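Probable intron-encoded endonuclease 1 (PDB 6X1J) cleaves DNA as a LAGLIDADG homing endonuclease, and takes part in the homing of an intron in the mitochondrial 21S rRNA gene. Local coordinates at residues Leu60-Trp65 against Arg103-Glu108; Lys27-Leu32 against Asp79-Ser84; Glu37-Gly42 against Thr137-Ala142; Asn160-Leu165 against Ile200-Asn205. All coordinates share one frame; numbering follows the deposited sequence. Where two conformers were deposited one is given.

Contact 1. Residues Leu60-Trp65 against Arg103-Glu108. With nucleotides of chain C; nucleotides of chain B.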
# COMPACT_ATOMS: atom_id res chain seq x y z
N LEU A 60 -11.26 -8.84 0.63
CA LEU A 60 -10.90 -8.31 -0.70
C LEU A 60 -10.12 -7.02 -0.47
O LEU A 60 -10.03 -6.55 0.71
CB LEU A 60 -12.17 -8.04 -1.52
CG LEU A 60 -13.04 -6.86 -1.09
CD1 LEU A 60 -13.51 -6.04 -2.29
CD2 LEU A 60 -14.25 -7.32 -0.31
N LEU A 61 -9.62 -6.46 -1.56
CA LEU A 61 -8.92 -5.16 -1.66
C LEU A 61 -9.75 -4.20 -2.50
O LEU A 61 -10.14 -4.58 -3.64
CB LEU A 61 -7.55 -5.39 -2.29
CG LEU A 61 -6.74 -6.54 -1.71
CD1 LEU A 61 -5.41 -6.72 -2.45
CD2 LEU A 61 -6.49 -6.34 -0.21
N GLN A 62 -10.00 -3.00 -1.98
CA GLN A 62 -10.46 -1.84 -2.79
C GLN A 62 -9.30 -0.86 -2.95
O GLN A 62 -8.71 -0.46 -1.89
CB GLN A 62 -11.66 -1.13 -2.18
CG GLN A 62 -12.83 -2.07 -1.95
CD GLN A 62 -14.11 -1.37 -1.55
OE1 GLN A 62 -15.12 -2.00 -1.33
NE2 GLN A 62 -14.08 -0.05 -1.47
N PHE A 63 -8.99 -0.53 -4.22
CA PHE A 63 -7.89 0.35 -4.67
C PHE A 63 -8.46 1.71 -5.09
O PHE A 63 -9.52 1.74 -5.77
CB PHE A 63 -7.16 -0.27 -5.86
CG PHE A 63 -6.61 -1.66 -5.65
CD1 PHE A 63 -5.48 -1.88 -4.89
CD2 PHE A 63 -7.18 -2.76 -6.29
CE1 PHE A 63 -4.95 -3.16 -4.75
CE2 PHE A 63 -6.65 -4.03 -6.15
CZ PHE A 63 -5.52 -4.23 -5.39
N GLU A 64 -7.83 2.81 -4.67
CA GLU A 64 -8.18 4.17 -5.16
C GLU A 64 -6.91 5.02 -5.15
O GLU A 64 -6.36 5.20 -4.05
CB GLU A 64 -9.31 4.80 -4.34
CG GLU A 64 -9.75 6.14 -4.89
CD GLU A 64 -11.13 6.58 -4.46
OE1 GLU A 64 -11.67 5.95 -3.53
OE2 GLU A 64 -11.69 7.52 -5.07
N TRP A 65 -6.46 5.47 -6.33
CA TRP A 65 -5.31 6.38 -6.50
C TRP A 65 -5.66 7.49 -7.49
O TRP A 65 -6.51 7.26 -8.37
CB TRP A 65 -4.03 5.63 -6.93
CG TRP A 65 -3.38 4.85 -5.82
CD1 TRP A 65 -2.65 5.37 -4.77
CD2 TRP A 65 -3.36 3.42 -5.64
NE1 TRP A 65 -2.19 4.36 -3.97
CE2 TRP A 65 -2.62 3.15 -4.46
CE3 TRP A 65 -3.89 2.33 -6.35
CZ2 TRP A 65 -2.39 1.86 -3.99
CZ3 TRP A 65 -3.66 1.05 -5.89
CH2 TRP A 65 -2.94 0.82 -4.72
N ARG A 103 -10.22 3.80 -9.73
CA ARG A 103 -10.70 2.77 -8.77
C ARG A 103 -10.60 1.38 -9.42
O ARG A 103 -10.81 1.26 -10.65
CB ARG A 103 -12.14 3.04 -8.31
CG ARG A 103 -12.31 4.31 -7.48
CD ARG A 103 -13.67 4.36 -6.80
NE ARG A 103 -13.85 5.51 -5.93
CZ ARG A 103 -14.94 5.78 -5.21
NH1 ARG A 103 -16.00 4.99 -5.25
NH2 ARG A 103 -14.98 6.86 -4.44
N ALA A 104 -10.29 0.38 -8.61
CA ALA A 104 -10.27 -1.04 -8.97
C ALA A 104 -10.57 -1.84 -7.70
O ALA A 104 -10.50 -1.20 -6.58
CB ALA A 104 -8.93 -1.39 -9.58
N GLN A 105 -10.94 -3.13 -7.83
CA GLN A 105 -11.26 -4.04 -6.70
C GLN A 105 -10.73 -5.44 -7.02
O GLN A 105 -10.82 -5.85 -8.21
CB GLN A 105 -12.78 -4.13 -6.49
CG GLN A 105 -13.45 -2.83 -6.06
CD GLN A 105 -13.63 -1.82 -7.17
OE1 GLN A 105 -13.72 -2.16 -8.36
NE2 GLN A 105 -13.69 -0.55 -6.78
N THR A 106 -10.24 -6.17 -6.02
CA THR A 106 -10.14 -7.65 -6.16
C THR A 106 -11.53 -8.15 -5.86
O THR A 106 -12.30 -7.39 -5.24
CB THR A 106 -9.17 -8.33 -5.19
OG1 THR A 106 -9.80 -8.23 -3.91
CG2 THR A 106 -7.80 -7.68 -5.18
N PHE A 107 -11.84 -9.38 -6.26
CA PHE A 107 -12.97 -10.12 -5.64
C PHE A 107 -12.54 -10.58 -4.23
O PHE A 107 -11.35 -10.60 -3.94
CB PHE A 107 -13.45 -11.26 -6.55
CG PHE A 107 -12.39 -12.17 -7.12
CD1 PHE A 107 -11.60 -12.94 -6.29
CD2 PHE A 107 -12.24 -12.31 -8.49
CE1 PHE A 107 -10.64 -13.78 -6.81
CE2 PHE A 107 -11.28 -13.17 -9.02
CZ PHE A 107 -10.47 -13.89 -8.17
N GLU A 108 -13.50 -11.00 -3.40
CA GLU A 108 -13.24 -11.76 -2.14
C GLU A 108 -12.43 -13.02 -2.46
O GLU A 108 -12.71 -13.66 -3.48
CB GLU A 108 -14.54 -12.14 -1.45
CG GLU A 108 -15.37 -10.92 -1.08
CD GLU A 108 -16.72 -11.28 -0.49
OE1 GLU A 108 -16.91 -12.49 -0.18
OE2 GLU A 108 -17.56 -10.35 -0.36
P DA C 7 -17.09 -11.62 -5.51
OP1 DA C 7 -16.82 -13.02 -5.91
OP2 DA C 7 -16.36 -11.03 -4.31
O5' DA C 7 -16.90 -10.69 -6.78
C5' DA C 7 -17.14 -11.17 -8.12
C4' DA C 7 -17.67 -10.04 -8.96
O4' DA C 7 -18.91 -9.57 -8.38
C3' DA C 7 -16.76 -8.81 -9.07
O3' DA C 7 -16.61 -8.45 -10.46
C2' DA C 7 -17.41 -7.82 -8.10
C1' DA C 7 -18.88 -8.18 -8.12
N9 DA C 7 -19.57 -7.97 -6.85
C8 DA C 7 -19.12 -8.39 -5.63
N7 DA C 7 -19.92 -8.09 -4.63
C5 DA C 7 -20.97 -7.43 -5.25
C6 DA C 7 -22.16 -6.88 -4.74
N6 DA C 7 -22.47 -6.89 -3.44
N1 DA C 7 -23.01 -6.29 -5.60
C2 DA C 7 -22.68 -6.28 -6.90
N3 DA C 7 -21.61 -6.79 -7.51
C4 DA C 7 -20.78 -7.36 -6.61
P DA B 14 -3.46 9.13 -3.55
OP1 DA B 14 -2.17 8.63 -2.98
OP2 DA B 14 -3.43 9.27 -5.06
O5' DA B 14 -4.76 8.33 -3.10
C5' DA B 14 -4.79 7.36 -2.02
C4' DA B 14 -5.08 8.04 -0.70
O4' DA B 14 -6.21 8.95 -0.83
C3' DA B 14 -5.41 7.12 0.47
O3' DA B 14 -4.93 7.86 1.60
C2' DA B 14 -6.93 7.18 0.52
C1' DA B 14 -7.19 8.62 0.13
N9 DA B 14 -8.49 8.94 -0.44
C8 DA B 14 -8.86 8.91 -1.76
N7 DA B 14 -10.11 9.25 -1.97
C5 DA B 14 -10.60 9.50 -0.69
C6 DA B 14 -11.87 9.89 -0.23
N6 DA B 14 -12.90 10.14 -1.03
N1 DA B 14 -12.03 10.04 1.10
C2 DA B 14 -10.99 9.78 1.90
N3 DA B 14 -9.76 9.42 1.59
C4 DA B 14 -9.62 9.29 0.26
P DT C 11 -24.68 8.10 -5.02
OP1 DT C 11 -26.11 8.53 -5.10
OP2 DT C 11 -23.66 8.77 -5.88
O5' DT C 11 -24.19 8.21 -3.50
C5' DT C 11 -24.78 7.40 -2.47
C4' DT C 11 -24.17 7.71 -1.13
O4' DT C 11 -22.92 7.00 -1.00
C3' DT C 11 -23.84 9.17 -0.84
O3' DT C 11 -24.09 9.28 0.56
C2' DT C 11 -22.36 9.26 -1.14
C1' DT C 11 -21.88 7.89 -0.67
N1 DT C 11 -20.64 7.39 -1.29
C2 DT C 11 -19.70 6.79 -0.49
O2 DT C 11 -19.82 6.67 0.72
N3 DT C 11 -18.60 6.33 -1.16
C4 DT C 11 -18.34 6.42 -2.51
O4 DT C 11 -17.30 5.95 -2.97
C5 DT C 11 -19.37 7.06 -3.29
C7 DT C 11 -19.19 7.18 -4.77
C6 DT C 11 -20.47 7.50 -2.65
O HOH W 1 -11.99 1.60 -4.85
O HOH W 2 -13.22 9.20 -4.03

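Contact 2. Residues Lys27-Leu32 against Asp79-Ser84. With nucleotides of chain C.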
# COMPACT_ATOMS: atom_id res chain seq x y z
N LYS A 27 -10.53 -21.27 -7.41
CA LYS A 27 -9.78 -22.46 -6.91
C LYS A 27 -8.48 -22.62 -7.70
O LYS A 27 -7.64 -23.48 -7.34
CB LYS A 27 -10.59 -23.75 -7.06
CG LYS A 27 -12.07 -23.68 -6.72
CD LYS A 27 -12.70 -25.08 -6.71
CE LYS A 27 -14.20 -25.08 -6.76
NZ LYS A 27 -14.78 -24.15 -5.77
N GLN A 28 -8.28 -21.83 -8.76
CA GLN A 28 -7.01 -21.86 -9.54
C GLN A 28 -5.91 -21.18 -8.69
O GLN A 28 -4.71 -21.23 -9.11
CB GLN A 28 -7.20 -21.23 -10.93
CG GLN A 28 -7.80 -22.17 -11.97
CD GLN A 28 -8.56 -21.51 -13.10
OE1 GLN A 28 -9.13 -22.18 -13.97
NE2 GLN A 28 -8.61 -20.19 -13.10
N TRP A 29 -6.29 -20.57 -7.56
CA TRP A 29 -5.38 -19.85 -6.62
C TRP A 29 -5.80 -20.09 -5.17
O TRP A 29 -6.99 -19.88 -4.85
CB TRP A 29 -5.38 -18.34 -6.93
CG TRP A 29 -4.63 -18.08 -8.20
CD1 TRP A 29 -3.28 -18.13 -8.39
CD2 TRP A 29 -5.22 -17.90 -9.49
NE1 TRP A 29 -2.98 -17.94 -9.71
CE2 TRP A 29 -4.16 -17.81 -10.41
CE3 TRP A 29 -6.54 -17.78 -9.93
CZ2 TRP A 29 -4.38 -17.60 -11.77
CZ3 TRP A 29 -6.76 -17.58 -11.27
CH2 TRP A 29 -5.69 -17.50 -12.18
N THR A 30 -4.82 -20.35 -4.31
CA THR A 30 -4.99 -20.61 -2.85
C THR A 30 -4.21 -19.57 -2.02
O THR A 30 -4.83 -18.97 -1.16
CB THR A 30 -4.65 -22.08 -2.55
OG1 THR A 30 -3.29 -22.34 -2.86
CG2 THR A 30 -5.46 -23.07 -3.36
N THR A 31 -2.91 -19.33 -2.24
CA THR A 31 -2.10 -18.37 -1.42
C THR A 31 -1.48 -17.24 -2.28
O THR A 31 -1.17 -17.47 -3.46
CB THR A 31 -1.06 -19.13 -0.58
OG1 THR A 31 -0.17 -19.78 -1.48
CG2 THR A 31 -1.67 -20.19 0.32
N LEU A 32 -1.25 -16.05 -1.70
CA LEU A 32 -0.52 -14.97 -2.42
C LEU A 32 0.90 -15.47 -2.66
O LEU A 32 1.39 -16.24 -1.85
CB LEU A 32 -0.52 -13.66 -1.62
CG LEU A 32 -1.91 -13.06 -1.39
CD1 LEU A 32 -1.83 -11.78 -0.58
CD2 LEU A 32 -2.65 -12.86 -2.71
N ASP A 79 -3.04 -9.36 -10.67
CA ASP A 79 -3.81 -9.53 -11.94
C ASP A 79 -4.95 -10.57 -11.78
O ASP A 79 -6.16 -10.19 -11.97
CB ASP A 79 -2.85 -9.91 -13.07
CG ASP A 79 -3.51 -9.70 -14.42
OD1 ASP A 79 -4.20 -8.64 -14.57
OD2 ASP A 79 -3.40 -10.62 -15.26
N GLU A 80 -4.61 -11.80 -11.37
CA GLU A 80 -5.57 -12.92 -11.15
C GLU A 80 -6.84 -12.47 -10.44
O GLU A 80 -7.86 -13.07 -10.69
CB GLU A 80 -5.10 -13.94 -10.11
CG GLU A 80 -3.75 -14.57 -10.33
CD GLU A 80 -2.55 -13.77 -9.88
OE1 GLU A 80 -1.95 -14.13 -8.86
OE2 GLU A 80 -2.21 -12.84 -10.58
N TYR A 81 -6.72 -11.59 -9.45
CA TYR A 81 -7.77 -11.37 -8.42
C TYR A 81 -8.69 -10.23 -8.85
O TYR A 81 -9.67 -9.97 -8.10
CB TYR A 81 -7.17 -11.10 -7.02
CG TYR A 81 -6.35 -12.24 -6.47
CD1 TYR A 81 -6.96 -13.30 -5.81
CD2 TYR A 81 -4.97 -12.29 -6.63
CE1 TYR A 81 -6.23 -14.36 -5.30
CE2 TYR A 81 -4.23 -13.37 -6.17
CZ TYR A 81 -4.86 -14.41 -5.50
OH TYR A 81 -4.16 -15.48 -5.04
N VAL A 82 -8.34 -9.57 -9.96
CA VAL A 82 -8.98 -8.32 -10.48
C VAL A 82 -9.58 -8.56 -11.88
O VAL A 82 -8.79 -8.72 -12.85
CB VAL A 82 -7.98 -7.14 -10.58
CG1 VAL A 82 -8.72 -5.86 -10.96
CG2 VAL A 82 -7.20 -6.95 -9.28
N ILE A 83 -10.91 -8.57 -11.96
CA ILE A 83 -11.68 -9.01 -13.16
C ILE A 83 -11.74 -7.82 -14.14
O ILE A 83 -11.47 -8.03 -15.32
CB ILE A 83 -13.08 -9.50 -12.72
CG1 ILE A 83 -13.01 -10.88 -12.09
CG2 ILE A 83 -14.09 -9.47 -13.86
CD1 ILE A 83 -14.31 -11.35 -11.50
N SER A 84 -12.10 -6.64 -13.63
CA SER A 84 -12.39 -5.40 -14.41
C SER A 84 -11.23 -4.42 -14.30
O SER A 84 -10.57 -4.30 -13.26
CB SER A 84 -13.68 -4.72 -13.95
OG SER A 84 -14.81 -5.57 -14.11
P DC C 8 -15.97 -7.05 -10.93
OP1 DC C 8 -15.60 -7.18 -12.35
OP2 DC C 8 -14.93 -6.64 -9.96
O5' DC C 8 -17.12 -6.01 -10.60
C5' DC C 8 -18.07 -5.76 -11.60
C4' DC C 8 -19.03 -4.71 -11.12
O4' DC C 8 -19.46 -4.95 -9.76
C3' DC C 8 -18.49 -3.28 -11.15
O3' DC C 8 -19.38 -2.42 -11.84
C2' DC C 8 -18.42 -2.87 -9.70
C1' DC C 8 -19.55 -3.69 -9.13
N1 DC C 8 -19.51 -3.90 -7.68
C2 DC C 8 -20.59 -3.46 -6.91
O2 DC C 8 -21.54 -2.88 -7.46
N3 DC C 8 -20.55 -3.64 -5.57
C4 DC C 8 -19.50 -4.24 -5.01
N4 DC C 8 -19.52 -4.41 -3.69
C5 DC C 8 -18.40 -4.70 -5.77
C6 DC C 8 -18.44 -4.52 -7.10

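Contact 3. Residues Glu37-Gly42 against Thr137-Ala142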
# COMPACT_ATOMS: atom_id res chain seq x y z
N GLU A 37 2.61 -10.85 -1.54
CA GLU A 37 2.44 -10.77 -0.08
C GLU A 37 3.20 -9.52 0.36
O GLU A 37 2.60 -8.73 1.09
CB GLU A 37 2.93 -12.05 0.61
CG GLU A 37 2.72 -12.04 2.11
CD GLU A 37 3.57 -13.05 2.87
OE1 GLU A 37 3.69 -14.19 2.38
OE2 GLU A 37 4.13 -12.70 3.95
N GLU A 38 4.45 -9.40 -0.08
CA GLU A 38 5.40 -8.33 0.34
C GLU A 38 4.92 -7.01 -0.23
O GLU A 38 4.93 -6.02 0.51
CB GLU A 38 6.86 -8.64 -0.03
CG GLU A 38 7.38 -9.88 0.68
CD GLU A 38 8.78 -10.33 0.28
OE1 GLU A 38 9.53 -9.53 -0.33
OE2 GLU A 38 9.12 -11.48 0.58
N THR A 39 4.46 -6.98 -1.48
CA THR A 39 3.82 -5.77 -2.04
C THR A 39 2.67 -5.35 -1.11
O THR A 39 2.55 -4.16 -0.75
CB THR A 39 3.32 -6.03 -3.48
OG1 THR A 39 4.43 -6.38 -4.32
CG2 THR A 39 2.62 -4.82 -4.00
N LEU A 40 1.82 -6.30 -0.76
CA LEU A 40 0.51 -6.01 -0.14
C LEU A 40 0.77 -5.54 1.30
O LEU A 40 0.00 -4.71 1.83
CB LEU A 40 -0.34 -7.29 -0.16
CG LEU A 40 -1.67 -7.19 0.60
CD1 LEU A 40 -2.45 -5.96 0.19
CD2 LEU A 40 -2.53 -8.41 0.39
N ILE A 41 1.83 -6.02 1.92
CA ILE A 41 2.17 -5.54 3.30
C ILE A 41 2.45 -4.03 3.21
O ILE A 41 1.96 -3.27 4.09
CB ILE A 41 3.34 -6.34 3.90
CG1 ILE A 41 2.85 -7.73 4.31
CG2 ILE A 41 4.02 -5.59 5.03
CD1 ILE A 41 3.94 -8.77 4.25
N GLY A 42 3.20 -3.61 2.21
CA GLY A 42 3.44 -2.17 1.98
C GLY A 42 2.14 -1.42 1.74
O GLY A 42 1.96 -0.33 2.33
N THR A 137 9.74 -6.43 4.04
CA THR A 137 11.00 -6.47 3.26
C THR A 137 11.20 -5.09 2.58
O THR A 137 10.34 -4.19 2.69
CB THR A 137 10.98 -7.66 2.28
OG1 THR A 137 10.09 -7.36 1.21
CG2 THR A 137 10.56 -8.95 2.96
N GLU A 138 12.31 -4.90 1.91
CA GLU A 138 12.56 -3.68 1.09
C GLU A 138 11.46 -3.52 0.02
O GLU A 138 11.04 -2.36 -0.16
CB GLU A 138 13.92 -3.73 0.39
CG GLU A 138 15.09 -3.80 1.34
CD GLU A 138 15.55 -5.22 1.63
OE1 GLU A 138 14.73 -6.18 1.41
OE2 GLU A 138 16.71 -5.35 2.08
N ARG A 139 10.93 -4.62 -0.57
CA ARG A 139 9.81 -4.52 -1.53
C ARG A 139 8.64 -3.85 -0.79
O ARG A 139 8.10 -2.86 -1.34
CB ARG A 139 9.50 -5.87 -2.20
CG ARG A 139 8.42 -5.81 -3.28
CD ARG A 139 8.06 -7.18 -3.86
NE ARG A 139 9.13 -7.76 -4.66
CZ ARG A 139 9.28 -7.60 -5.97
NH1 ARG A 139 8.43 -6.85 -6.66
NH2 ARG A 139 10.32 -8.17 -6.57
N SER A 140 8.28 -4.33 0.41
CA SER A 140 7.18 -3.76 1.24
C SER A 140 7.47 -2.28 1.50
O SER A 140 6.53 -1.45 1.36
CB SER A 140 6.97 -4.49 2.60
OG SER A 140 6.96 -5.91 2.50
N LEU A 141 8.70 -1.96 1.88
CA LEU A 141 9.09 -0.54 2.19
C LEU A 141 8.82 0.37 0.99
O LEU A 141 8.34 1.50 1.22
CB LEU A 141 10.58 -0.44 2.52
CG LEU A 141 11.00 -0.83 3.93
CD1 LEU A 141 12.49 -0.60 4.07
CD2 LEU A 141 10.24 -0.03 4.97
N ALA A 142 9.10 -0.11 -0.23
CA ALA A 142 8.96 0.69 -1.48
C ALA A 142 7.49 1.02 -1.70
O ALA A 142 7.17 2.17 -2.05
CB ALA A 142 9.52 -0.03 -2.68
O HOH W 3 9.84 -9.98 -3.24
O HOH W 4 5.83 -6.01 -6.58

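Contact 4. Residues Asn160-Leu165 against Ile200-Asn205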
# COMPACT_ATOMS: atom_id res chain seq x y z
N ASN A 160 18.50 19.24 1.58
CA ASN A 160 17.98 18.40 2.70
C ASN A 160 17.11 17.30 2.10
O ASN A 160 15.96 17.61 1.74
CB ASN A 160 17.13 19.19 3.69
CG ASN A 160 16.72 18.40 4.92
OD1 ASN A 160 17.11 17.23 5.11
ND2 ASN A 160 15.96 19.08 5.78
N LYS A 161 17.63 16.07 2.05
CA LYS A 161 16.95 14.89 1.44
C LYS A 161 16.28 14.00 2.51
O LYS A 161 16.06 12.77 2.24
CB LYS A 161 17.99 14.07 0.68
CG LYS A 161 18.68 14.82 -0.44
CD LYS A 161 19.78 14.03 -1.12
CE LYS A 161 20.49 14.85 -2.18
NZ LYS A 161 20.93 14.03 -3.33
N SER A 162 15.95 14.59 3.67
CA SER A 162 15.05 13.98 4.68
C SER A 162 13.72 13.58 4.00
O SER A 162 13.23 14.30 3.10
CB SER A 162 14.86 14.90 5.85
OG SER A 162 16.10 15.04 6.55
N LEU A 163 13.20 12.42 4.37
CA LEU A 163 11.93 11.84 3.88
C LEU A 163 10.99 11.56 5.05
O LEU A 163 11.42 11.60 6.19
CB LEU A 163 12.25 10.56 3.12
CG LEU A 163 13.17 10.74 1.92
CD1 LEU A 163 13.64 9.39 1.40
CD2 LEU A 163 12.46 11.55 0.83
N VAL A 164 9.73 11.32 4.72
CA VAL A 164 8.64 11.10 5.69
C VAL A 164 7.86 9.86 5.24
O VAL A 164 7.70 9.66 4.00
CB VAL A 164 7.76 12.34 5.77
CG1 VAL A 164 6.69 12.18 6.79
CG2 VAL A 164 8.58 13.57 6.10
N LEU A 165 7.42 9.04 6.19
CA LEU A 165 6.26 8.14 6.00
C LEU A 165 5.10 8.72 6.81
O LEU A 165 5.26 8.94 8.05
CB LEU A 165 6.63 6.73 6.43
CG LEU A 165 7.68 6.06 5.55
CD1 LEU A 165 8.35 4.89 6.25
CD2 LEU A 165 7.04 5.55 4.25
N ILE A 200 4.28 10.69 12.73
CA ILE A 200 4.91 10.39 11.41
C ILE A 200 6.33 9.92 11.63
O ILE A 200 6.86 10.11 12.74
CB ILE A 200 4.89 11.61 10.48
CG1 ILE A 200 5.72 12.78 11.05
CG2 ILE A 200 3.47 12.03 10.20
CD1 ILE A 200 5.79 13.97 10.13
N ILE A 201 6.94 9.33 10.62
CA ILE A 201 8.31 8.77 10.65
C ILE A 201 9.18 9.68 9.79
O ILE A 201 8.92 9.74 8.59
CB ILE A 201 8.33 7.32 10.15
CG1 ILE A 201 7.35 6.45 10.97
CG2 ILE A 201 9.74 6.74 10.17
CD1 ILE A 201 7.39 4.96 10.63
N TYR A 202 10.14 10.37 10.41
CA TYR A 202 11.13 11.26 9.76
C TYR A 202 12.33 10.38 9.46
O TYR A 202 12.83 9.68 10.40
CB TYR A 202 11.43 12.44 10.69
CG TYR A 202 12.66 13.26 10.39
CD1 TYR A 202 12.61 14.36 9.54
CD2 TYR A 202 13.88 12.99 11.00
CE1 TYR A 202 13.73 15.13 9.28
CE2 TYR A 202 15.02 13.74 10.74
CZ TYR A 202 14.94 14.82 9.88
OH TYR A 202 16.05 15.57 9.60
N ILE A 203 12.78 10.35 8.21
CA ILE A 203 14.03 9.65 7.79
C ILE A 203 15.07 10.72 7.50
O ILE A 203 14.97 11.38 6.48
CB ILE A 203 13.81 8.78 6.55
CG1 ILE A 203 12.66 7.79 6.78
CG2 ILE A 203 15.12 8.10 6.12
CD1 ILE A 203 12.17 7.09 5.50
N PRO A 204 16.11 10.87 8.36
CA PRO A 204 17.00 12.03 8.29
C PRO A 204 17.81 11.96 7.00
O PRO A 204 17.90 10.88 6.43
CB PRO A 204 17.92 11.83 9.50
CG PRO A 204 18.02 10.30 9.57
CD PRO A 204 16.59 9.87 9.34
N ASN A 205 18.37 13.10 6.60
CA ASN A 205 19.19 13.29 5.39
C ASN A 205 20.32 12.26 5.34
O ASN A 205 20.68 11.81 4.23
CB ASN A 205 19.78 14.70 5.30
CG ASN A 205 20.68 14.85 4.10
OD1 ASN A 205 20.18 14.94 2.98
ND2 ASN A 205 22.00 14.76 4.30
O HOH W 5 16.03 17.89 8.31
O HOH W 6 16.34 10.56 3.75

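Contact 1. Residues Leu60-Trp65 against Arg103-Glu108
Leu-61 and Thr-106 exchange two hydrogen bonds, one of them through a side chain. Thr-106 N donates to Leu-61 O at 2.9 Å, whereas Leu-61 N finds Thr-106 OG1, 2.9 Å away and nearly straight at 170°. With OG1 between its own backbone N and carbonyl carbon (chi1 70°), the hydroxyl can take Leu-61 N while donating in turn to Phe-107 O. Further along, Phe-63 and Ala-104 pair N to O in both directions, and Phe-63 O also accepts from a water. Strands 60-65 and 98-105 are the antiparallel middle pair of a four-stranded sheet, the kind a LAGLIDADG endonuclease lays on its DNA, with Gln-62, Glu-64, Arg-103 and Gln-105 on one face. The charged contact is on this face. Glu-64 and Arg-103 lie side by side, and Arg-103 NE meets Glu-64 OE2 at 3.1 Å in the guanidinium plane but above the carboxylate, the two planes being 72° apart. Thr-101 and a water also bond to OE2, while OE1 takes a cytosine N4. Arg-103 NH1 and NH2 both donate to O4 of DT11 of chain C, NH1 at 2.8 Å. The apolar contacts lie on the other face, next to helix 68-77: Phe-63 CD2 is 4.0 Å from Ala-104 CB, and Phe-63 CE2 is 3.9 Å from Thr-106 CG2.

Contact 2. Residues Lys27-Leu32 against Asp79-Ser84
Glu-80 sets its CG anti to its carbonyl carbon (chi1 -55°), which brings that methylene over one face of the Trp-29 indole; a bend at chi2 (83°) then turns CD off the straight path. The closest approach is Glu-80 CG to Trp-29 CE2, 3.3 Å, and CG stands 3.6 Å from the centroid of the Trp-29 five-membered ring, a CH-pi contact. Glu-80 OE1 is hydrogen-bonded to Gln-36 NE2. On the opposite face of the indole lies Gln-28 CB, so the ring is sandwiched between two aliphatic groups. Tyr-81 comes in at a slant, its ring plane 53° from that of Trp-29, and its OH lies 3.6 Å from Trp-29 CB. Leu-32 CD2 touches the same phenol, 3.8 Å from Tyr-81 CE2. No hydrogen bond crosses between the two segments, which meet through the CH-pi contact and apolar packing. An alanine at Trp-29 would probably open a gap over Glu-80 CG and leave that side chain freer to turn, although the CB next to Tyr-81 OH would remain. Beyond the contact, Ser-84 OG donates to a phosphate oxygen of DC8 of chain C. Residues 27-32 join helix 20-26, whose Tyr-25 meets the indole edge-to-face, to helix 34-45, while residues 79-84 lead from helix 68-77 to strand 87-92.

Contact 3. Residues Glu37-Gly42 against Thr137-Ala142
Glu-38 reaches from one LAGLIDADG helix, 34-45, to Thr-137 at the N-cap of the other, 138-148; the paired helices of this motif form the central interface of the family's fold. The axes of the short segments 37-42 and 138-142 approach to 7.0 Å and cross at -40°. Glu-38 CB faces two hydroxyls, 3.7 Å from each of Ser-140 OG and Thr-137 OG1. CG runs on past Thr-137 OG1, and CD comes within 3.5 Å of Thr-137 CG2. At the tip, OE1 accepts from Thr-137 OG1 at 2.7 Å, the donor standing above the carboxylate plane, and a water links OE1 to Arg-139 NE. OE2 forms a salt bridge with Lys-34. An alanine in place of Glu-38 would probably leave the Thr-137 hydroxyl and the Lys-34 charge without these partners. The backbone grip is separate: Ser-140 OG donates to Glu-38 O at 2.8 Å and accepts from Thr-137 N. A second water joins Arg-139 NH1 to Thr-39 OG1, which also bonds to Ile-35 O within its own helix. Where the helices are closest, Gly-42 has no side chain to intervene; a CB would run into the carbonyl of Ser-140, whose O lies 3.2 Å from Gly-42 CA.

Contact 4. Residues Asn160-Leu165 against Ile200-Asn205
Leu-163 and Ile-203 stand flank to flank on one face of the sheet, CB to CB 4.2 Å, and the next such pair, Leu-165 and Ile-201, repeats the fit at 4.1 Å. The two pairs rise as neighbouring bumps, with only a loose diagonal contact between them, Leu-165 CD1 to Ile-203 CD1 at 4.5 Å. Aromatic rings from the helices cover this ridged surface. Phe-145 of helix 138-148 touches both leucines, Trp-144 of the same helix packs on Leu-165 and Ile-201, and Phe-211 of helix 208-215 packs on Leu-163 and Ile-203. Beneath the bumps both pairs are tied by N-to-O bonds in each direction. Val-164 and Tyr-202 belong to the other face. There Ile-200 CG1 sits between its backbone N and carbonyl carbon (chi1 63°), and from it CD1 reaches on to lie 3.9 Å from Val-164 CG1. Tyr-202 lays CE1 beside Ser-162 CB, 3.6 Å away, and its hydroxyl shares a water with Asn-160 ND2. Past the strand end, Asn-205 OD1 accepts from Lys-161 N at 2.9 Å, and Asn-160 OD1 takes Ser-162 N in an Asx turn. Strands 163-165 and 198-203 are the inner two of four, in the order 1-2-4-3, the sheet of the second alpha-beta-beta-alpha-beta-beta-alpha half of a single-chain LAGLIDADG endonuclease.

Contacts 1 and 4 join the inner strands of two like four-stranded sheets, one in each half of the chain, their centres about 29 Å apart on opposite sides of its middle. Between them contact 3 pairs the LAGLIDADG helices, 34-45 and 138-148, whose C-terminal ends carry or run into the potassium ligands Gly-46, Asp-47, Asp-147 and Asp-148. The centre of contact 2 is about 12 Å from that of contact 1; the two are joined by a probable hydrogen bond from Phe-107 N to Tyr-81 O, and contact 2 touches helix 34-45 through Leu-32 and Leu-40. Along the chain, contact 1 is nested within contact 3, contact 2 crosses both, and contact 4 follows. One chain thus brings two sheets to its DNA.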